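PDB 5OYN: D-xylonate dehydratase from Caulobacter crescentus, which catalyses the dehydration of D-xylonate to 2-dehydro-3-deoxy-D-arabinonate in D-xylose degradation, and dehydrates D-gluconate with similar efficiency, using a [2Fe-2S] cluster and magnesium. Local coordinates for residues L76-R79 with V80-I84; A235-A238 with P239-E242; D266-K270 with Q271-N275; T359-T362 with M363-L367. One frame throughout, in Å; residues are numbered along the deposited sequence.

Contact 1 (L76-R79 with V80-I84); sequences LVQR and VRDGI
Arg79 and Asp82, one helical turn apart, are joined by a salt bridge in which Arg79 NH1 lies 3.1 Å from Asp82 OD2. The carboxylate oxygen reaches the guanidinium at its edge and in its plane, while the two flat groups stand nearly perpendicular, 85° apart. The arginine chain leaves beside its own backbone N (chi1 -77°) and then folds at chi2 and chi3, which carries the guanidinium forward along the helix to the acid. Its NH2 goes on to a salt bridge with Glu49 of the second subunit, and Asp82 is likewise shared, its two oxygens meeting Arg81 and Arg85 of that subunit. With a leucine in place of Asp82, Arg79 NH1 would probably lose its carboxylate mate, and Arg81 and Arg85 of the second subunit would lose this carboxylate. Beneath these side chains runs regular i to i+4 bonding, as from Asp82 N to Gln78 O at 3.0 Å and from Gly83 N to Arg79 O at 2.9 Å. This helix, 73-87, is the crossover of a beta-alpha-beta unit between the parallel strands 56-61 and 90-95. Val80 serves the inner side: its CG2 lies 3.6 Å from Leu76 O, and the side chain packs on Ile59 of strand 56-61 and Ala247 of helix 241-259. On the subunit-facing side Gln78 bends at chi2 and offers OE1 to Arg81 NH1, a weak hydrogen bond of 3.4 Å with amide and guanidinium planes 44° apart; the stronger partner of Arg81 is Asp82 of the second subunit.

Contact 2 (A235-A238 with P239-E242); sequences AIPA and PYRE
The pyrrolidine ring of Pro237 lies against the flat side of Tyr240. Its CD sits 3.9 Å from the centroid of the aromatic ring and 11° off the ring normal, a CH-pi contact over the face, while CB and CG extend the same cover to CD1, CE1 and CZ. The tyrosine ring is brought there by a chi1 of -76°, which places CG beside its own backbone N. Residues Pro237 to Tyr240 form a type I beta turn that leads into helix 241-259, closed by Tyr240 N bonding to Pro237 O at 3.1 Å. A second bump, the CG2 methyl of Ile236, rests in the notch formed by Tyr240 CB, at 4.0 Å, and Glu242 CB, at 3.5 Å. At the bend itself, Ala238 packs outward on Ile72 and Pro239 on Leu164. Tyr240 OH is hydrogen-bonded to Glu330, and a serine in place of this tyrosine would probably open a gap beside Pro237 and leave Glu330 without that phenol partner. Ala238 lies about 11 Å, measured from its side chain, from the [2Fe-2S] cluster, whereas Pro239 packs on Pro239 of the third subunit.

Contact 3 (D266-K270 with Q271-N275); sequences DILTK and QAFEN
Phe273 and Leu268 make the tight, buried side of this turn into a helix. Leu268 CB approaches Phe273 CE2 to 3.7 Å, meeting the ring obliquely. The edge of the same ring is lined by backbone: Thr269 O lies near its plane, 3.1 Å from Phe273 CD2, with Lys270 CA also at the rim. The ring is sent back over the preceding residues because its CG lies beside the backbone N (chi1 -75°), and Ile293, Met296 and Ala297 of helix 289-299 pack around it. Ala272 adds to this side by setting its methyl CB 3.4 Å from Ile267 O. Between the short helix 264-267 and helix 270-282 the chain makes an inverse gamma turn centred on Leu268, and Thr269 then takes the N-cap position. Its OG1, placed between the backbone N and the carbonyl carbon (chi1 66°), accepts from Ala272 N at 3.3 Å, while Thr269 O receives Phe273 N at 3.2 Å. One threonine thus engages two amides of the first turn, through its side chain and its carbonyl. The other side is looser and more open to solvent. Gln271, an exposed residue, lays CB 3.7 Å from Thr269 OG1 and touches His352 beyond the segments. Lys270 and Glu274 pass each other without pairing, NZ of Lys270 standing 5.1 Å from OE2 of Glu274. Each polar end looks elsewhere, Lys270 to a salt bridge with Asp308 and Glu274 to a hydrogen bond with His352, although Glu274 CG rests 3.3 Å from Lys270 O.

Contact 4 (T359-T362 with M363-L367); sequences TGKT and MSENL
Thr359 donates its OG1 hydrogen to Asn366 OD1 at 2.8 Å, reaching a lone pair of the amide oxygen in the carbonyl plane. The same OG1 accepts from Lys361 N at 3.2 Å, forming an ST turn, and has a further hydrogen bond to Thr357. Gly360 bridges this turn with a positive phi of 82°, at which a side chain would be jammed against the preceding carbonyl oxygen. Lys361 then lays its CB 3.5 Å from Asn366 OD1 and 3.6 Å from Glu365 OE1, but its amine continues past the acid, NZ staying 5.2 Å from Glu365 OE2. Thr362, the N-cap, forms a capping box with Glu365. Its N reaches the anti lone pair of Glu365 OE1 at 2.9 Å, and its OG1 donates to that oxygen from above the carboxylate plane; two donors of Thr362 therefore grip the single oxygen OE1, while Glu365 N returns only a weak bond to OG1. Asn366 N closes the first turn on Thr362 O at 2.8 Å. The capped helix 363-367 packs on helix 337-347, with Met363 and Leu367 against Leu342, and Ser364 and Leu367 against Leu346.

Along the chain the four contacts follow in series, all within the N-terminal family region. Contact 1 lies within helix 73-87, beside the parallel sheet, and contact 2 leads into helix 241-259, which packs against that helix; their centres are 15 Å apart. Contacts 3 and 4, at the starts of helices 270-282 and 363-367, form the other near pair, with centres 13 Å apart and nearest atoms about 4 Å apart. Leu351 touches both Asn275 of contact 3 and Leu367 of contact 4. The two pairs are separated by 22 to 28 Å, centre to centre. Contacts 1 and 2 meet neighbouring subunits of the homotetramer, whereas no other chain touches contacts 3 and 4, which lie away from the annotated sites.

Contact 1 (L76-R79 with V80-I84)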
loop_
_atom_site.group_PDB
_atom_site.type_symbol
_atom_site.label_atom_id
_atom_site.label_comp_id
_atom_site.label_asym_id
_atom_site.label_seq_id
_atom_site.Cartn_x
_atom_site.Cartn_y
_atom_site.Cartn_z
ATOM N N LEU A 76 -1.281 -0.571 10.542
ATOM C CA LEU A 76 -0.807 0.220 11.676
ATOM C C LEU A 76 0.647 0.620 11.540
ATOM O O LEU A 76 1.060 1.600 12.168
ATOM C CB LEU A 76 -0.953 -0.525 12.994
ATOM C CG LEU A 76 -2.309 -0.963 13.496
ATOM C CD1 LEU A 76 -2.060 -1.795 14.753
ATOM C CD2 LEU A 76 -3.167 0.240 13.781
ATOM N N VAL A 77 1.436 -0.129 10.765
ATOM C CA VAL A 77 2.856 0.177 10.655
ATOM C C VAL A 77 3.058 1.617 10.218
ATOM O O VAL A 77 4.016 2.267 10.646
ATOM C CB VAL A 77 3.546 -0.809 9.696
ATOM C CG1 VAL A 77 3.067 -0.599 8.244
ATOM C CG2 VAL A 77 5.052 -0.673 9.809
ATOM N N GLN A 78 2.147 2.152 9.390
ATOM C CA GLN A 78 2.251 3.539 8.942
ATOM C C GLN A 78 2.137 4.520 10.102
ATOM O O GLN A 78 2.816 5.554 10.116
ATOM C CB GLN A 78 1.176 3.843 7.892
ATOM C CG GLN A 78 1.555 4.950 6.892
ATOM C CD GLN A 78 3.069 5.013 6.584
ATOM O OE1 GLN A 78 3.731 6.045 6.828
ATOM N NE2 GLN A 78 3.619 3.907 6.042
ATOM N N ARG A 79 1.255 4.237 11.063
ATOM C CA ARG A 79 1.146 5.076 12.249
ATOM C C ARG A 79 2.430 5.027 13.066
ATOM O O ARG A 79 2.883 6.046 13.601
ATOM C CB ARG A 79 -0.045 4.623 13.100
ATOM C CG ARG A 79 -1.414 5.042 12.587
ATOM C CD ARG A 79 -1.348 6.427 12.009
ATOM N NE ARG A 79 -1.613 7.424 13.025
ATOM C CZ ARG A 79 -1.163 8.673 12.973
ATOM N NH1 ARG A 79 -0.429 9.084 11.936
ATOM N NH2 ARG A 79 -1.455 9.516 13.957
ATOM N N VAL A 80 3.031 3.844 13.179
ATOM C CA VAL A 80 4.289 3.726 13.904
ATOM C C VAL A 80 5.367 4.557 13.235
ATOM O O VAL A 80 6.139 5.246 13.910
ATOM C CB VAL A 80 4.719 2.256 14.002
ATOM C CG1 VAL A 80 6.013 2.150 14.779
ATOM C CG2 VAL A 80 3.638 1.461 14.632
ATOM N N ARG A 81 5.461 4.471 11.901
ATOM C CA ARG A 81 6.423 5.280 11.148
ATOM C C ARG A 81 6.213 6.761 11.420
ATOM O O ARG A 81 7.176 7.513 11.608
ATOM C CB ARG A 81 6.305 4.995 9.642
ATOM C CG ARG A 81 6.968 3.697 9.216
ATOM C CD ARG A 81 7.043 3.515 7.702
ATOM N NE ARG A 81 8.220 4.182 7.142
ATOM C CZ ARG A 81 8.205 5.406 6.595
ATOM N NH1 ARG A 81 7.072 6.110 6.520
ATOM N NH2 ARG A 81 9.325 5.929 6.107
ATOM N N ASP A 82 4.955 7.189 11.475
ATOM C CA ASP A 82 4.683 8.598 11.700
ATOM C C ASP A 82 5.113 9.008 13.100
ATOM O O ASP A 82 5.670 10.094 13.287
ATOM C CB ASP A 82 3.197 8.892 11.452
ATOM C CG ASP A 82 2.854 8.988 9.952
ATOM O OD1 ASP A 82 3.751 8.805 9.082
ATOM O OD2 ASP A 82 1.674 9.253 9.642
ATOM N N GLY A 83 4.891 8.139 14.092
ATOM C CA GLY A 83 5.337 8.449 15.440
ATOM C C GLY A 83 6.841 8.617 15.512
ATOM O O GLY A 83 7.344 9.625 16.012
ATOM N N ILE A 84 7.577 7.629 14.993
ATOM C CA ILE A 84 9.035 7.674 14.960
ATOM C C ILE A 84 9.542 8.951 14.305
ATOM O O ILE A 84 10.498 9.574 14.782
ATOM C CB ILE A 84 9.571 6.436 14.231
ATOM C CG1 ILE A 84 9.215 5.168 15.002
ATOM C CG2 ILE A 84 11.061 6.588 13.939
ATOM C CD1 ILE A 84 9.524 3.893 14.222
#

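Contact 2 (A235-A238 with P239-E242)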
loop_
_atom_site.group_PDB
_atom_site.type_symbol
_atom_site.label_atom_id
_atom_site.label_comp_id
_atom_site.label_asym_id
_atom_site.label_seq_id
_atom_site.Cartn_x
_atom_site.Cartn_y
_atom_site.Cartn_z
ATOM N N ALA A 235 -5.422 -4.124 25.265
ATOM C CA ALA A 235 -6.799 -4.565 25.087
ATOM C C ALA A 235 -7.539 -3.899 23.934
ATOM O O ALA A 235 -8.617 -4.393 23.578
ATOM C CB ALA A 235 -7.608 -4.334 26.363
ATOM N N ILE A 236 -7.028 -2.799 23.377
ATOM C CA ILE A 236 -7.754 -2.106 22.300
ATOM C C ILE A 236 -8.037 -3.086 21.168
ATOM O O ILE A 236 -7.106 -3.764 20.689
ATOM C CB ILE A 236 -6.957 -0.898 21.776
ATOM C CG1 ILE A 236 -6.331 -0.089 22.914
ATOM C CG2 ILE A 236 -7.875 -0.001 20.962
ATOM C CD1 ILE A 236 -5.234 0.858 22.462
ATOM N N PRO A 237 -9.286 -3.238 20.726
ATOM C CA PRO A 237 -9.549 -4.111 19.573
ATOM C C PRO A 237 -8.904 -3.555 18.306
ATOM O O PRO A 237 -8.902 -2.343 18.065
ATOM C CB PRO A 237 -11.083 -4.122 19.480
ATOM C CG PRO A 237 -11.538 -3.789 20.885
ATOM C CD PRO A 237 -10.537 -2.764 21.348
ATOM N N ALA A 238 -8.362 -4.461 17.495
ATOM C CA ALA A 238 -7.623 -4.076 16.294
ATOM C C ALA A 238 -8.301 -3.035 15.388
ATOM O O ALA A 238 -7.588 -2.147 14.892
ATOM C CB ALA A 238 -7.295 -5.346 15.501
ATOM N N PRO A 239 -9.607 -3.065 15.115
ATOM C CA PRO A 239 -10.169 -2.056 14.205
ATOM C C PRO A 239 -10.577 -0.730 14.828
ATOM O O PRO A 239 -11.028 0.137 14.073
ATOM C CB PRO A 239 -11.403 -2.761 13.605
ATOM C CG PRO A 239 -11.414 -4.157 14.179
ATOM C CD PRO A 239 -10.573 -4.139 15.393
ATOM N N TYR A 240 -10.442 -0.517 16.137
ATOM C CA TYR A 240 -10.718 0.805 16.703
ATOM C C TYR A 240 -9.645 1.798 16.281
ATOM O O TYR A 240 -8.477 1.447 16.100
ATOM C CB TYR A 240 -10.746 0.774 18.235
ATOM C CG TYR A 240 -11.969 0.188 18.888
ATOM C CD1 TYR A 240 -12.765 -0.737 18.229
ATOM C CD2 TYR A 240 -12.306 0.538 20.190
ATOM C CE1 TYR A 240 -13.866 -1.301 18.842
ATOM C CE2 TYR A 240 -13.400 -0.022 20.824
ATOM C CZ TYR A 240 -14.185 -0.941 20.141
ATOM O OH TYR A 240 -15.288 -1.503 20.765
ATOM N N ARG A 241 -10.028 3.063 16.152
ATOM C CA ARG A 241 -8.991 4.022 15.782
ATOM C C ARG A 241 -8.037 4.251 16.944
ATOM O O ARG A 241 -6.869 4.599 16.720
ATOM C CB ARG A 241 -9.588 5.348 15.280
ATOM C CG ARG A 241 -10.582 6.000 16.192
ATOM C CD ARG A 241 -10.007 7.197 16.945
ATOM N NE ARG A 241 -11.086 7.796 17.731
ATOM C CZ ARG A 241 -11.145 7.856 19.061
ATOM N NH1 ARG A 241 -10.158 7.396 19.815
ATOM N NH2 ARG A 241 -12.200 8.401 19.643
ATOM N N GLU A 242 -8.511 4.036 18.180
ATOM C CA GLU A 242 -7.656 4.034 19.364
ATOM C C GLU A 242 -6.383 3.240 19.099
ATOM O O GLU A 242 -5.295 3.654 19.504
ATOM C CB GLU A 242 -8.377 3.428 20.561
ATOM C CG GLU A 242 -9.052 4.400 21.494
ATOM C CD GLU A 242 -9.803 3.676 22.618
ATOM O OE1 GLU A 242 -11.032 3.473 22.483
ATOM O OE2 GLU A 242 -9.166 3.304 23.637
#

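Contact 3 (D266-K270 with Q271-N275)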
loop_
_atom_site.group_PDB
_atom_site.type_symbol
_atom_site.label_atom_id
_atom_site.label_comp_id
_atom_site.label_asym_id
_atom_site.label_seq_id
_atom_site.Cartn_x
_atom_site.Cartn_y
_atom_site.Cartn_z
ATOM N N ASP A 266 16.665 -3.545 31.859
ATOM C CA ASP A 266 16.328 -2.595 32.911
ATOM C C ASP A 266 14.887 -2.747 33.371
ATOM O O ASP A 266 14.559 -2.377 34.505
ATOM C CB ASP A 266 16.556 -1.160 32.429
ATOM C CG ASP A 266 17.953 -0.937 31.884
ATOM O OD1 ASP A 266 18.850 -1.764 32.174
ATOM O OD2 ASP A 266 18.153 0.068 31.164
ATOM N N ILE A 267 14.019 -3.269 32.507
ATOM C CA ILE A 267 12.596 -3.355 32.817
ATOM C C ILE A 267 12.235 -4.710 33.409
ATOM O O ILE A 267 11.470 -4.791 34.374
ATOM C CB ILE A 267 11.774 -3.066 31.547
ATOM C CG1 ILE A 267 12.204 -1.734 30.927
ATOM C CG2 ILE A 267 10.285 -3.066 31.870
ATOM C CD1 ILE A 267 11.433 -0.534 31.462
ATOM N N LEU A 268 12.801 -5.775 32.843
ATOM C CA LEU A 268 12.393 -7.145 33.146
ATOM C C LEU A 268 13.189 -7.665 34.340
ATOM O O LEU A 268 14.077 -8.520 34.238
ATOM C CB LEU A 268 12.560 -8.025 31.915
ATOM C CG LEU A 268 11.823 -7.435 30.709
ATOM C CD1 LEU A 268 12.260 -8.083 29.429
ATOM C CD2 LEU A 268 10.317 -7.585 30.899
ATOM N N THR A 269 12.853 -7.094 35.491
ATOM C CA THR A 269 13.284 -7.598 36.778
ATOM C C THR A 269 12.348 -8.709 37.233
ATOM O O THR A 269 11.261 -8.908 36.681
ATOM C CB THR A 269 13.287 -6.486 37.819
ATOM O OG1 THR A 269 11.937 -6.051 38.052
ATOM C CG2 THR A 269 14.119 -5.322 37.355
ATOM N N LYS A 270 12.771 -9.431 38.270
ATOM C CA LYS A 270 11.898 -10.445 38.843
ATOM C C LYS A 270 10.604 -9.827 39.349
ATOM O O LYS A 270 9.546 -10.459 39.265
ATOM C CB LYS A 270 12.625 -11.188 39.962
ATOM C CG LYS A 270 11.738 -12.025 40.858
ATOM C CD LYS A 270 11.697 -13.483 40.421
ATOM C CE LYS A 270 10.959 -14.354 41.455
ATOM N NZ LYS A 270 11.374 -15.801 41.399
ATOM N N GLN A 271 10.652 -8.592 39.849
ATOM C CA GLN A 271 9.430 -7.971 40.349
ATOM C C GLN A 271 8.430 -7.765 39.224
ATOM O O GLN A 271 7.219 -7.956 39.412
ATOM C CB GLN A 271 9.733 -6.631 41.014
ATOM C CG GLN A 271 10.912 -6.605 41.954
ATOM C CD GLN A 271 10.694 -5.602 43.065
ATOM O OE1 GLN A 271 10.645 -4.389 42.827
ATOM N NE2 GLN A 271 10.533 -6.101 44.286
ATOM N N ALA A 272 8.926 -7.354 38.047
ATOM C CA ALA A 272 8.058 -7.151 36.895
ATOM C C ALA A 272 7.386 -8.449 36.490
ATOM O O ALA A 272 6.182 -8.471 36.217
ATOM C CB ALA A 272 8.851 -6.573 35.728
ATOM N N PHE A 273 8.141 -9.546 36.457
ATOM C CA PHE A 273 7.524 -10.829 36.142
ATOM C C PHE A 273 6.490 -11.228 37.187
ATOM O O PHE A 273 5.483 -11.855 36.849
ATOM C CB PHE A 273 8.596 -11.907 35.997
ATOM C CG PHE A 273 9.385 -11.818 34.708
ATOM C CD1 PHE A 273 8.892 -12.372 33.532
ATOM C CD2 PHE A 273 10.626 -11.188 34.675
ATOM C CE1 PHE A 273 9.618 -12.294 32.348
ATOM C CE2 PHE A 273 11.364 -11.108 33.491
ATOM C CZ PHE A 273 10.856 -11.653 32.329
ATOM N N GLU A 274 6.703 -10.871 38.455
ATOM C CA GLU A 274 5.709 -11.197 39.472
ATOM C C GLU A 274 4.425 -10.397 39.265
ATOM O O GLU A 274 3.331 -10.888 39.581
ATOM C CB GLU A 274 6.275 -10.949 40.878
ATOM C CG GLU A 274 7.419 -11.883 41.294
ATOM C CD GLU A 274 7.873 -11.687 42.754
ATOM O OE1 GLU A 274 8.172 -10.530 43.122
ATOM O OE2 GLU A 274 7.927 -12.683 43.528
ATOM N N ASN A 275 4.536 -9.171 38.741
ATOM C CA ASN A 275 3.346 -8.397 38.382
ATOM C C ASN A 275 2.557 -9.085 37.275
ATOM O O ASN A 275 1.323 -9.200 37.346
ATOM C CB ASN A 275 3.752 -6.988 37.956
ATOM C CG ASN A 275 4.100 -6.116 39.137
ATOM O OD1 ASN A 275 3.904 -6.518 40.283
ATOM N ND2 ASN A 275 4.616 -4.923 38.872
#

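Contact 4 (T359-T362 with M363-L367)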
loop_
_atom_site.group_PDB
_atom_site.type_symbol
_atom_site.label_atom_id
_atom_site.label_comp_id
_atom_site.label_asym_id
_atom_site.label_seq_id
_atom_site.Cartn_x
_atom_site.Cartn_y
_atom_site.Cartn_z
ATOM N N THR A 359 6.767 3.595 29.777
ATOM C CA THR A 359 6.207 4.939 29.809
ATOM C C THR A 359 7.149 5.950 30.443
ATOM O O THR A 359 6.903 7.155 30.322
ATOM C CB THR A 359 4.887 4.962 30.579
ATOM O OG1 THR A 359 5.162 4.814 31.976
ATOM C CG2 THR A 359 3.981 3.834 30.139
ATOM N N GLY A 360 8.207 5.499 31.121
ATOM C CA GLY A 360 9.084 6.395 31.853
ATOM C C GLY A 360 8.585 6.782 33.228
ATOM O O GLY A 360 9.253 7.562 33.921
ATOM N N LYS A 361 7.425 6.289 33.624
ATOM C CA LYS A 361 6.887 6.394 34.963
ATOM C C LYS A 361 6.944 5.012 35.594
ATOM O O LYS A 361 7.467 4.062 35.008
ATOM C CB LYS A 361 5.460 6.950 34.926
ATOM C CG LYS A 361 5.351 8.299 34.213
ATOM C CD LYS A 361 5.629 9.460 35.178
ATOM C CE LYS A 361 6.313 10.653 34.503
ATOM N NZ LYS A 361 6.191 11.889 35.340
ATOM N N THR A 362 6.425 4.898 36.807
ATOM C CA THR A 362 6.386 3.609 37.484
ATOM C C THR A 362 5.007 2.993 37.308
ATOM O O THR A 362 4.029 3.696 37.035
ATOM C CB THR A 362 6.730 3.740 38.976
ATOM O OG1 THR A 362 5.809 4.629 39.621
ATOM C CG2 THR A 362 8.130 4.282 39.144
ATOM N N MET A 363 4.945 1.664 37.448
ATOM C CA MET A 363 3.663 0.977 37.326
ATOM C C MET A 363 2.582 1.705 38.109
ATOM O O MET A 363 1.560 2.110 37.544
ATOM C CB MET A 363 3.775 -0.475 37.791
ATOM C CG MET A 363 2.578 -1.341 37.361
ATOM S SD MET A 363 2.410 -1.601 35.563
ATOM C CE MET A 363 0.861 -0.798 35.312
ATOM N N SER A 364 2.820 1.936 39.404
ATOM C CA SER A 364 1.846 2.653 40.223
ATOM C C SER A 364 1.482 4.003 39.616
ATOM O O SER A 364 0.304 4.373 39.567
ATOM C CB SER A 364 2.381 2.852 41.642
ATOM O OG SER A 364 1.736 3.962 42.255
ATOM N N GLU A 365 2.484 4.766 39.169
ATOM C CA GLU A 365 2.199 6.063 38.568
ATOM C C GLU A 365 1.318 5.904 37.333
ATOM O O GLU A 365 0.390 6.697 37.121
ATOM C CB GLU A 365 3.505 6.787 38.224
ATOM C CG GLU A 365 4.160 7.508 39.412
ATOM C CD GLU A 365 5.591 7.999 39.122
ATOM O OE1 GLU A 365 6.349 7.319 38.388
ATOM O OE2 GLU A 365 5.968 9.071 39.648
ATOM N N ASN A 366 1.567 4.856 36.530
ATOM C CA ASN A 366 0.752 4.599 35.340
ATOM C C ASN A 366 -0.694 4.318 35.711
ATOM O O ASN A 366 -1.617 4.696 34.979
ATOM C CB ASN A 366 1.311 3.409 34.549
ATOM C CG ASN A 366 2.629 3.715 33.901
ATOM O OD1 ASN A 366 2.957 4.880 33.689
ATOM N ND2 ASN A 366 3.412 2.676 33.600
ATOM N N LEU A 367 -0.905 3.652 36.846
ATOM C CA LEU A 367 -2.205 3.096 37.197
ATOM C C LEU A 367 -3.132 4.089 37.879
ATOM O O LEU A 367 -4.306 3.765 38.081
ATOM C CB LEU A 367 -2.008 1.876 38.091
ATOM C CG LEU A 367 -1.484 0.701 37.287
ATOM C CD1 LEU A 367 -1.221 -0.505 38.141
ATOM C CD2 LEU A 367 -2.498 0.384 36.239
#